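Type II restriction enzyme MspI (Moraxella sp., PDB 1SA3) recognises the double-stranded DNA sequence 5'-CCGG-3' and cleaves it after the first cytosine, leaving fragments with 5'-phosphates. Local coordinates at residues 131-136 / 153-158; 239-242 / 246-249. All blocks are in the same frame, centred on the assembly; numbering follows the deposited sequence.

Contact 1. Residues 131-136 / 153-158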
loop_
_atom_site.group_PDB
_atom_site.type_symbol
_atom_site.label_atom_id
_atom_site.label_comp_id
_atom_site.label_asym_id
_atom_site.label_seq_id
_atom_site.Cartn_x
_atom_site.Cartn_y
_atom_site.Cartn_z
ATOM N N TYR E 131 -0.585 13.296 5.905
ATOM C CA TYR E 131 0.365 14.349 5.566
ATOM C C TYR E 131 -0.202 15.732 5.810
ATOM O O TYR E 131 -1.414 15.917 5.862
ATOM C CB TYR E 131 0.734 14.310 4.077
ATOM C CG TYR E 131 1.189 12.989 3.493
ATOM C CD1 TYR E 131 0.337 12.246 2.680
ATOM C CD2 TYR E 131 2.491 12.529 3.680
ATOM C CE1 TYR E 131 0.764 11.086 2.058
ATOM C CE2 TYR E 131 2.932 11.355 3.057
ATOM C CZ TYR E 131 2.061 10.646 2.249
ATOM O OH TYR E 131 2.473 9.497 1.626
ATOM N N ASP E 132 0.690 16.712 5.930
ATOM C CA ASP E 132 0.255 18.088 6.070
ATOM C C ASP E 132 0.096 18.568 4.627
ATOM O O ASP E 132 0.795 18.097 3.732
ATOM C CB ASP E 132 1.315 18.939 6.760
ATOM C CG ASP E 132 0.936 20.396 6.784
ATOM O OD1 ASP E 132 -0.014 20.745 7.516
ATOM O OD2 ASP E 132 1.573 21.189 6.054
ATOM N N VAL E 133 -0.813 19.509 4.405
ATOM C CA VAL E 133 -1.057 20.033 3.071
ATOM C C VAL E 133 0.206 20.499 2.344
ATOM O O VAL E 133 0.379 20.221 1.162
ATOM C CB VAL E 133 -2.069 21.206 3.137
ATOM C CG1 VAL E 133 -1.496 22.335 3.989
ATOM C CG2 VAL E 133 -2.399 21.699 1.736
ATOM N N GLU E 134 1.097 21.201 3.036
ATOM C CA GLU E 134 2.311 21.707 2.385
ATOM C C GLU E 134 3.211 20.579 1.878
ATOM O O GLU E 134 3.863 20.701 0.838
ATOM C CB GLU E 134 3.094 22.600 3.354
ATOM C CG GLU E 134 2.368 23.880 3.783
ATOM C CD GLU E 134 2.191 24.877 2.644
ATOM O OE1 GLU E 134 2.857 24.725 1.597
ATOM O OE2 GLU E 134 1.388 25.820 2.801
ATOM N N THR E 135 3.245 19.481 2.620
ATOM C CA THR E 135 4.061 18.336 2.247
ATOM C C THR E 135 3.520 17.722 0.959
ATOM O O THR E 135 4.282 17.374 0.053
ATOM C CB THR E 135 4.053 17.294 3.370
ATOM O OG1 THR E 135 4.483 17.922 4.582
ATOM C CG2 THR E 135 4.988 16.131 3.052
ATOM N N ILE E 136 2.200 17.589 0.880
ATOM C CA ILE E 136 1.552 17.030 -0.302
ATOM C C ILE E 136 1.814 17.912 -1.528
ATOM O O ILE E 136 2.249 17.437 -2.584
ATOM C CB ILE E 136 0.029 16.949 -0.107
ATOM C CG1 ILE E 136 -0.293 16.083 1.111
ATOM C CG2 ILE E 136 -0.623 16.410 -1.366
ATOM C CD1 ILE E 136 -1.745 16.144 1.549
ATOM N N LYS E 153 -8.248 23.872 3.272
ATOM C CA LYS E 153 -9.548 24.017 3.916
ATOM C C LYS E 153 -10.017 22.647 4.385
ATOM O O LYS E 153 -10.562 22.509 5.480
ATOM C CB LYS E 153 -10.585 24.593 2.950
ATOM C CG LYS E 153 -11.982 24.696 3.563
ATOM C CD LYS E 153 -12.995 25.296 2.594
ATOM C CE LYS E 153 -14.393 25.359 3.208
ATOM N NZ LYS E 153 -14.411 26.110 4.505
ATOM N N HIS E 154 -9.807 21.641 3.541
ATOM C CA HIS E 154 -10.198 20.274 3.866
ATOM C C HIS E 154 -9.412 19.825 5.098
ATOM O O HIS E 154 -9.966 19.222 6.020
ATOM C CB HIS E 154 -9.893 19.350 2.688
ATOM C CG HIS E 154 -10.657 18.061 2.717
ATOM N ND1 HIS E 154 -10.492 17.120 3.709
ATOM C CD2 HIS E 154 -11.604 17.570 1.883
ATOM C CE1 HIS E 154 -11.306 16.104 3.486
ATOM N NE2 HIS E 154 -11.992 16.352 2.384
ATOM N N GLN E 155 -8.117 20.126 5.115
ATOM C CA GLN E 155 -7.285 19.752 6.250
ATOM C C GLN E 155 -7.794 20.422 7.519
ATOM O O GLN E 155 -7.980 19.766 8.544
ATOM C CB GLN E 155 -5.828 20.148 5.996
ATOM C CG GLN E 155 -4.908 20.025 7.212
ATOM C CD GLN E 155 -3.428 20.124 6.839
ATOM O OE1 GLN E 155 -2.890 19.255 6.147
ATOM N NE2 GLN E 155 -2.770 21.187 7.293
ATOM N N ASN E 156 -8.039 21.725 7.455
ATOM C CA ASN E 156 -8.513 22.434 8.636
ATOM C C ASN E 156 -9.885 22.017 9.140
ATOM O O ASN E 156 -10.109 21.981 10.346
ATOM C CB ASN E 156 -8.501 23.946 8.392
ATOM C CG ASN E 156 -7.106 24.520 8.432
ATOM O OD1 ASN E 156 -6.279 24.110 9.251
ATOM N ND2 ASN E 156 -6.833 25.479 7.557
ATOM N N ASP E 157 -10.803 21.717 8.226
ATOM C CA ASP E 157 -12.152 21.318 8.609
ATOM C C ASP E 157 -12.229 19.841 8.999
ATOM O O ASP E 157 -13.160 19.420 9.684
ATOM C CB ASP E 157 -13.139 21.586 7.463
ATOM C CG ASP E 157 -13.345 23.071 7.189
ATOM O OD1 ASP E 157 -12.947 23.901 8.027
ATOM O OD2 ASP E 157 -13.923 23.404 6.135
ATOM N N GLN E 158 -11.240 19.072 8.552
ATOM C CA GLN E 158 -11.145 17.635 8.800
ATOM C C GLN E 158 -12.144 16.830 7.973
ATOM O O GLN E 158 -12.389 15.657 8.230
ATOM C CB GLN E 158 -11.271 17.331 10.305
ATOM C CG GLN E 158 -10.091 17.900 11.108
ATOM C CD GLN E 158 -10.000 17.380 12.537
ATOM O OE1 GLN E 158 -11.010 17.198 13.213
ATOM N NE2 GLN E 158 -8.785 17.165 13.007
#
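Gln155 grips Asp132 and Val133 at the start of helix 133-140, the preceding helix, with the O and N of its amide. Its OE1 accepts the backbone N-H of Val133 at 2.7 Å, a short but bent bond with the donor tilted 23° from the carbonyl plane. Its NE2 donates to OD1 of Asp132 at 2.8 Å, meeting that oxygen from above the carboxylate plane. Amide and carboxylate planes stand 46° apart, and the two side chains cross at about a right angle. The glutamine chain runs extended beyond a CG that lies opposite the backbone N (chi1 170°), and so spans the 7.0 Å between the CA atoms of Val133 and Gln155.

Asp132, the single residue between strand 127-131 and helix 133-140, is the N-cap of that helix. While OD1 takes the glutamine, OD2 accepts the backbone N of Glu134 at 3.1 Å, the capping bond proper. The carboxylate is thus held through both oxygens, and the helix dipole probably steadies its negative charge. The amide of Gln155 adds a tie to the same turn by taking up Val133 N. Val133 flanks the amide with its CG1 branch, 3.7 Å from NE2 of Gln155, and this valine also packs on Ile151 and Arg152 of helix 146-157. Gln155 also touches Met258 of strand 258-261.

Contact 2. Residues 239-242 / 246-249. With nucleotides of chain B.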
loop_
_atom_site.group_PDB
_atom_site.type_symbol
_atom_site.label_atom_id
_atom_site.label_comp_id
_atom_site.label_asym_id
_atom_site.label_seq_id
_atom_site.Cartn_x
_atom_site.Cartn_y
_atom_site.Cartn_z
ATOM N N PRO E 239 -15.217 10.357 -6.563
ATOM C CA PRO E 239 -14.625 10.028 -5.257
ATOM C C PRO E 239 -13.253 10.677 -5.067
ATOM O O PRO E 239 -12.451 10.726 -5.997
ATOM C CB PRO E 239 -14.534 8.505 -5.297
ATOM C CG PRO E 239 -15.680 8.120 -6.179
ATOM C CD PRO E 239 -15.589 9.129 -7.290
ATOM N N GLY E 240 -12.991 11.169 -3.863
ATOM C CA GLY E 240 -11.711 11.796 -3.585
ATOM C C GLY E 240 -11.381 12.933 -4.537
ATOM O O GLY E 240 -10.226 13.125 -4.901
ATOM N N PHE E 241 -12.396 13.687 -4.945
ATOM C CA PHE E 241 -12.187 14.803 -5.859
ATOM C C PHE E 241 -11.479 14.336 -7.124
ATOM O O PHE E 241 -10.618 15.028 -7.672
ATOM C CB PHE E 241 -11.393 15.903 -5.147
ATOM C CG PHE E 241 -12.066 16.394 -3.898
ATOM C CD1 PHE E 241 -13.229 17.160 -3.978
ATOM C CD2 PHE E 241 -11.600 16.016 -2.644
ATOM C CE1 PHE E 241 -13.921 17.536 -2.824
ATOM C CE2 PHE E 241 -12.281 16.383 -1.487
ATOM C CZ PHE E 241 -13.450 17.147 -1.579
ATOM N N GLY E 242 -11.856 13.145 -7.577
ATOM C CA GLY E 242 -11.281 12.590 -8.789
ATOM C C GLY E 242 -10.066 11.702 -8.603
ATOM O O GLY E 242 -9.649 11.029 -9.548
ATOM N N ASN E 246 -9.836 8.155 -0.509
ATOM C CA ASN E 246 -10.801 8.707 0.429
ATOM C C ASN E 246 -10.059 9.708 1.299
ATOM O O ASN E 246 -9.107 9.344 1.994
ATOM C CB ASN E 246 -11.403 7.606 1.301
ATOM C CG ASN E 246 -11.988 6.474 0.481
ATOM O OD1 ASN E 246 -11.268 5.597 0.004
ATOM N ND2 ASN E 246 -13.297 6.499 0.297
ATOM N N TRP E 247 -10.481 10.970 1.239
ATOM C CA TRP E 247 -9.861 12.036 2.022
ATOM C C TRP E 247 -10.513 12.180 3.398
ATOM O O TRP E 247 -11.728 12.340 3.502
ATOM C CB TRP E 247 -10.003 13.383 1.296
ATOM C CG TRP E 247 -9.246 13.515 0.004
ATOM C CD1 TRP E 247 -8.945 12.528 -0.880
ATOM C CD2 TRP E 247 -8.763 14.740 -0.576
ATOM N NE1 TRP E 247 -8.307 13.056 -1.982
ATOM C CE2 TRP E 247 -8.182 14.413 -1.819
ATOM C CE3 TRP E 247 -8.772 16.079 -0.161
ATOM C CZ2 TRP E 247 -7.612 15.377 -2.658
ATOM C CZ3 TRP E 247 -8.204 17.044 -0.999
ATOM C CH2 TRP E 247 -7.631 16.681 -2.233
ATOM N N THR E 248 -9.716 12.137 4.458
ATOM C CA THR E 248 -10.272 12.314 5.794
ATOM C C THR E 248 -9.198 12.924 6.696
ATOM O O THR E 248 -8.265 13.565 6.196
ATOM C CB THR E 248 -10.826 10.971 6.355
ATOM O OG1 THR E 248 -11.378 11.187 7.659
ATOM C CG2 THR E 248 -9.738 9.918 6.416
ATOM N N TYR E 249 -9.304 12.762 8.009
ATOM C CA TYR E 249 -8.301 13.371 8.872
ATOM C C TYR E 249 -7.538 12.412 9.772
ATOM O O TYR E 249 -8.033 11.339 10.141
ATOM C CB TYR E 249 -8.926 14.488 9.732
ATOM C CG TYR E 249 -9.713 14.015 10.942
ATOM C CD1 TYR E 249 -11.050 13.621 10.836
ATOM C CD2 TYR E 249 -9.120 13.986 12.204
ATOM C CE1 TYR E 249 -11.776 13.216 11.968
ATOM C CE2 TYR E 249 -9.829 13.578 13.330
ATOM C CZ TYR E 249 -11.149 13.200 13.210
ATOM O OH TYR E 249 -11.825 12.807 14.343
ATOM P P DC B 5 -16.341 12.506 16.748
ATOM O OP1 DC B 5 -17.369 12.460 17.822
ATOM O OP2 DC B 5 -15.603 13.764 16.493
ATOM O "O5'" DC B 5 -15.260 11.397 17.122
ATOM C "C5'" DC B 5 -14.371 10.880 16.150
ATOM C "C4'" DC B 5 -13.847 9.537 16.598
ATOM O "O4'" DC B 5 -13.363 8.842 15.425
ATOM C "C3'" DC B 5 -12.692 9.576 17.606
ATOM O "O3'" DC B 5 -12.892 8.641 18.672
ATOM C "C2'" DC B 5 -11.482 9.177 16.780
ATOM C "C1'" DC B 5 -12.070 8.332 15.665
ATOM N N1 DC B 5 -11.309 8.430 14.412
ATOM C C2 DC B 5 -10.745 7.274 13.901
ATOM O O2 DC B 5 -10.976 6.205 14.478
ATOM N N3 DC B 5 -9.966 7.345 12.797
ATOM C C4 DC B 5 -9.765 8.525 12.198
ATOM N N4 DC B 5 -8.975 8.551 11.121
ATOM C C5 DC B 5 -10.362 9.724 12.678
ATOM C C6 DC B 5 -11.125 9.632 13.778
ATOM P P DC B 4 -17.706 15.135 10.605
ATOM O OP1 DC B 4 -18.756 15.966 11.247
ATOM O OP2 DC B 4 -16.458 15.773 10.132
ATOM O "O5'" DC B 4 -17.333 13.947 11.598
ATOM C "C5'" DC B 4 -18.366 13.130 12.151
ATOM C "C4'" DC B 4 -17.792 12.106 13.101
ATOM O "O4'" DC B 4 -17.079 11.089 12.359
ATOM C "C3'" DC B 4 -16.815 12.633 14.155
ATOM O "O3'" DC B 4 -17.054 11.974 15.408
ATOM C "C2'" DC B 4 -15.467 12.206 13.606
ATOM C "C1'" DC B 4 -15.825 10.876 12.983
ATOM N N1 DC B 4 -14.875 10.380 11.973
ATOM C C2 DC B 4 -14.395 9.072 12.096
ATOM O O2 DC B 4 -14.829 8.362 13.019
ATOM N N3 DC B 4 -13.476 8.615 11.211
ATOM C C4 DC B 4 -13.043 9.410 10.229
ATOM N N4 DC B 4 -12.120 8.929 9.388
ATOM C C5 DC B 4 -13.535 10.741 10.068
ATOM C C6 DC B 4 -14.445 11.179 10.953
#
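Thr248 OG1 accepts a hydrogen bond of 2.9 Å from N4 of DC4 of chain B, the exocyclic amino group of a cytosine base. The threonine lies on strand 246-249, an outermost strand of a three-stranded antiparallel sheet that pairs it with strand 258-261, and the strand presents successive residues to the DNA. OG1 stands anti to the backbone N (chi1 -179°), which points the hydroxyl at the base. One residue on, the backbone O of Tyr249 takes N4 of DC5 of chain B at 3.1 Å, nearly straight with an N-H...O angle of 162°. Two neighbouring cytosines are therefore read through their amino groups, one by a side chain and one by the backbone, consistent with recognition of CCGG. The Tyr249 ring lies against both bases: C5 of DC5 sits over one face, offset toward the rim, whereas C6 of DC4 approaches the ring edge, 3.5 Å from CE1 of Tyr249.

One residue before Thr248, Trp247 points toward the loop 239-242. Phe241 meets it in a T-shaped stack, its edge directed at the indole face, with the planes at 67° and the phenyl and six-membered ring centroids 4.9 Å apart. Leu171 of helix 165-175 touches both rings, while Phe182 and Phe260 also pack on the indole. Thr243 OG1 bonds to both Gly240 O and Trp247 NE1, tying the loop to the indole; the direct approach of those two atoms is too poorly angled to count as a bond. Phe241 CD2 comes over the centre of the indole, 3.7 Å from CD2 of Trp247.

How the contacts relate
Contact 1 precedes contact 2 along the chain, and their centres lie 12 Å apart on the same side of the molecule's centre. They share the small antiparallel sheet: strand 127-131 runs into contact 1, strand 246-249 belongs to contact 2, and strand 258-261 lies between these two outer strands. Helix 146-157 bridges them directly. His154 packs its imidazole against Phe241 and meets the Trp247 indole edge-to-face, and Gln158, just past the helix, touches the Tyr249 ring. His154 also packs on a DNA phosphate. Helix 146-157 and the small sheet, whose edge strand reads the bases, thus pack together beside the DNA; this sheet is distinct from the five-stranded mixed sheet.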